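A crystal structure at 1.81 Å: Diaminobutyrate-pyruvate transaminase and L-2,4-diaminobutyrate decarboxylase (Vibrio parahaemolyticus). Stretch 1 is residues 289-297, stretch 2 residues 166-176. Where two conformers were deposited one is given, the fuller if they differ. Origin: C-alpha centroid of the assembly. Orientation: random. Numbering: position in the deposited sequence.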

# COMPACT_ATOMS: atom_id res chain seq x y z
N MSE A 289 -25.63 8.10 -14.53
CA MSE A 289 -24.23 8.23 -14.02
C MSE A 289 -23.91 7.17 -12.99
O MSE A 289 -24.78 6.56 -12.37
CB MSE A 289 -23.96 9.64 -13.37
CG MSE A 289 -24.44 10.86 -14.20
SE MSE A 289 -24.14 12.57 -13.38
CE MSE A 289 -25.35 12.39 -11.87
N TRP A 290 -22.61 7.00 -12.78
CA TRP A 290 -22.03 6.22 -11.68
C TRP A 290 -21.88 7.11 -10.42
O TRP A 290 -21.18 8.13 -10.47
CB TRP A 290 -20.63 5.83 -12.15
CG TRP A 290 -19.87 4.97 -11.26
CD1 TRP A 290 -19.28 5.32 -10.04
CD2 TRP A 290 -19.51 3.61 -11.50
NE1 TRP A 290 -18.62 4.23 -9.52
CE2 TRP A 290 -18.73 3.17 -10.39
CE3 TRP A 290 -19.79 2.70 -12.54
CZ2 TRP A 290 -18.24 1.85 -10.28
CZ3 TRP A 290 -19.29 1.41 -12.43
CH2 TRP A 290 -18.54 0.99 -11.31
N MSE A 291 -22.48 6.71 -9.30
CA MSE A 291 -22.28 7.42 -8.06
C MSE A 291 -21.22 6.69 -7.29
O MSE A 291 -21.38 5.50 -6.96
CB MSE A 291 -23.53 7.53 -7.19
CG MSE A 291 -23.10 8.22 -5.79
SE MSE A 291 -24.62 8.55 -4.62
CE MSE A 291 -25.04 6.74 -4.06
N HIS A 292 -20.16 7.41 -7.01
CA HIS A 292 -19.08 6.92 -6.16
C HIS A 292 -19.22 7.63 -4.82
O HIS A 292 -19.26 8.88 -4.77
CB HIS A 292 -17.68 7.15 -6.80
CG HIS A 292 -16.55 6.85 -5.84
ND1 HIS A 292 -16.19 5.57 -5.50
CD2 HIS A 292 -15.75 7.68 -5.11
CE1 HIS A 292 -15.22 5.61 -4.60
NE2 HIS A 292 -14.90 6.87 -4.37
N VAL A 293 -19.28 6.85 -3.73
CA VAL A 293 -19.37 7.46 -2.38
C VAL A 293 -17.97 7.49 -1.75
O VAL A 293 -17.38 6.44 -1.52
CB VAL A 293 -20.38 6.76 -1.45
CG1 VAL A 293 -20.25 7.39 -0.00
CG2 VAL A 293 -21.81 6.91 -2.00
N ASP A 294 -17.44 8.68 -1.48
CA ASP A 294 -16.18 8.75 -0.76
C ASP A 294 -16.49 8.72 0.75
O ASP A 294 -16.76 9.77 1.40
CB ASP A 294 -15.38 10.00 -1.17
CG ASP A 294 -14.01 10.11 -0.43
OD1 ASP A 294 -13.70 9.27 0.43
OD2 ASP A 294 -13.26 11.08 -0.72
N GLY A 295 -16.45 7.54 1.35
CA GLY A 295 -16.72 7.49 2.77
C GLY A 295 -15.50 7.28 3.62
O GLY A 295 -15.61 6.68 4.68
N ALA A 296 -14.35 7.77 3.14
CA ALA A 296 -13.07 7.57 3.82
C ALA A 296 -13.19 7.99 5.29
O ALA A 296 -12.79 7.22 6.17
CB ALA A 296 -11.90 8.26 3.08
N TYR A 297 -13.79 9.15 5.55
CA TYR A 297 -14.06 9.63 6.89
C TYR A 297 -15.35 9.04 7.55
O TYR A 297 -15.27 8.23 8.47
CB TYR A 297 -14.04 11.16 6.88
CG TYR A 297 -14.24 11.89 8.22
CD1 TYR A 297 -14.26 11.20 9.47
CD2 TYR A 297 -14.37 13.29 8.24
CE1 TYR A 297 -14.44 11.91 10.69
CE2 TYR A 297 -14.54 14.00 9.44
CZ TYR A 297 -14.58 13.31 10.65
OH TYR A 297 -14.75 14.06 11.78
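Stretch 2 166-176: GGTQSNQMGLM

Stretch 2 is helical from Gly 167 through Met 176, and the helix continues later in the chain. The evidence is an unbroken i to i+4 ladder, which begins with Ser 170 N donating to Gly 166 O at 2.9 Å and ends with Met 176 N donating to Gln 172 O at 2.8 Å. Gly 166 occupies the N-cap position; its phi/psi of 145/-167 would jam a CB against the carbonyl O of the preceding residue, so the backbone itself calls for glycine there. In stretch 1 the chain is extended from Trp 290, with phi between -86 and -105° and psi between 95 and 126° as far as Asp 294.

The helix runs antiparallel to the strand. Their N-to-C directions make an angle of 174°, and the axes approach to 8.9 Å. The register confirms the direction: CA of His 292 lies 6.3 Å from CA of Gly 174, CA of Asp 294 lies 6.8 Å from CA of Asn 171, and CA of Ala 296 lies 5.5 Å from CA of Gly 167. Ascending numbers in one stretch thus meet descending numbers in the other. The alternation of the strand decides which side chains take part: the CA-to-CB bonds of Trp 290 and His 292 point toward the helix, whereas those of Met 291 and Val 293 point away and make no contact.

Two hydrogen bonds across the stretches both use the amide of Asn 171. His 292 NE2 donates to Asn 171 OD1 over 2.8 Å at an N-H...acceptor angle of 167°, with OD1 at the imidazole edge, near the ring plane, where a ring nitrogen can donate. Asn 171 ND2 in turn donates to Asp 294 OD2 over 3.0 Å at 166°. The amide therefore accepts from one strand residue and donates to another two positions along. Although the CA-to-CB bonds of Asn 171 and Asp 294 both point sideways, their side-chain ends come nearer the opposing stretch.

Water 1 adds a polar link near the start of the helix, lying 3.0 Å from Gly 167 O and 2.6 Å from Asp 294 OD1. The same Asp 294 OD1 accepts from Ala 296 N at 3.2 Å, so this carboxylate also ties down the backbone just beyond it.

The remaining contacts are packing, and two glycines let the backbones come close. Gly 174 CA lies 3.9 Å from His 292 ND1; an ideal CB on this glycine would fall 2.4 Å from that nitrogen, a clash. At Gly 167 the fit is less severe: its CA is 4.5 Å from Ala 296 CB, and an ideal CB would be a tight 3.2 Å from the same methyl carbon. Leu 175 CD2 reaches His 292 CB at 4.3 Å, while Trp 290 NE1 approaches Gly 174 O at 3.7 Å, with that oxygen oblique to the indole. Together the two stretches bury 327 Å², and His 292 has the largest covered area, 84 Å².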

# COMPACT_ATOMS: atom_id res chain seq x y z
N GLY A 166 -5.86 2.47 0.64
CA GLY A 166 -6.59 3.46 1.42
C GLY A 166 -7.42 4.33 0.51
O GLY A 166 -7.60 3.99 -0.66
N GLY A 167 -7.92 5.44 1.06
CA GLY A 167 -8.94 6.26 0.42
C GLY A 167 -8.51 6.79 -0.93
O GLY A 167 -9.37 6.94 -1.81
N THR A 168 -7.22 7.07 -1.12
CA THR A 168 -6.76 7.61 -2.42
C THR A 168 -6.88 6.56 -3.51
O THR A 168 -7.45 6.81 -4.57
CB THR A 168 -5.30 8.12 -2.33
OG1 THR A 168 -5.27 9.28 -1.48
CG2 THR A 168 -4.78 8.48 -3.65
N GLN A 169 -6.34 5.38 -3.23
CA GLN A 169 -6.39 4.32 -4.20
C GLN A 169 -7.84 3.90 -4.44
O GLN A 169 -8.23 3.53 -5.57
CB GLN A 169 -5.50 3.15 -3.77
CG GLN A 169 -5.62 1.89 -4.61
CD GLN A 169 -4.54 0.90 -4.27
OE1 GLN A 169 -4.75 -0.00 -3.46
NE2 GLN A 169 -3.34 1.10 -4.83
N SER A 170 -8.65 3.91 -3.37
CA SER A 170 -10.03 3.51 -3.53
C SER A 170 -10.78 4.52 -4.40
O SER A 170 -11.48 4.11 -5.33
CB SER A 170 -10.74 3.31 -2.19
OG SER A 170 -10.17 2.19 -1.48
N ASN A 171 -10.62 5.82 -4.13
CA ASN A 171 -11.19 6.87 -5.00
C ASN A 171 -10.81 6.73 -6.47
O ASN A 171 -11.67 6.75 -7.33
CB ASN A 171 -10.86 8.27 -4.50
CG ASN A 171 -11.73 8.68 -3.34
OD1 ASN A 171 -12.72 8.00 -3.00
ND2 ASN A 171 -11.38 9.80 -2.72
N GLN A 172 -9.52 6.53 -6.72
CA GLN A 172 -9.00 6.42 -8.05
C GLN A 172 -9.62 5.18 -8.73
O GLN A 172 -10.05 5.26 -9.86
CB GLN A 172 -7.46 6.38 -7.98
CG GLN A 172 -6.74 5.72 -9.17
CD GLN A 172 -5.29 5.50 -8.87
OE1 GLN A 172 -4.85 5.70 -7.72
NE2 GLN A 172 -4.52 5.07 -9.88
N MSE A 173 -9.72 4.09 -7.99
CA MSE A 173 -10.26 2.87 -8.58
C MSE A 173 -11.75 2.98 -8.86
O MSE A 173 -12.18 2.60 -9.92
CB MSE A 173 -9.95 1.67 -7.71
CG MSE A 173 -8.58 1.12 -7.99
SE MSE A 173 -8.24 -0.34 -6.85
CE MSE A 173 -10.01 -1.17 -6.72
N GLY A 174 -12.53 3.53 -7.92
CA GLY A 174 -13.98 3.73 -8.13
C GLY A 174 -14.21 4.56 -9.39
O GLY A 174 -15.03 4.21 -10.24
N LEU A 175 -13.48 5.66 -9.52
CA LEU A 175 -13.66 6.54 -10.67
C LEU A 175 -13.09 5.99 -11.97
O LEU A 175 -13.62 6.26 -13.04
CB LEU A 175 -13.08 7.93 -10.37
CG LEU A 175 -13.83 8.69 -9.26
CD1 LEU A 175 -13.03 9.91 -8.83
CD2 LEU A 175 -15.22 9.12 -9.68
N MSE A 176 -11.99 5.24 -11.89
CA MSE A 176 -11.52 4.51 -13.08
C MSE A 176 -12.55 3.48 -13.54
O MSE A 176 -12.79 3.32 -14.73
CB MSE A 176 -10.21 3.76 -12.83
CG MSE A 176 -9.58 3.32 -14.15
SE MSE A 176 -7.99 2.33 -13.72
CE MSE A 176 -7.20 3.82 -12.81
O HOH W 1 -11.69 7.71 -0.07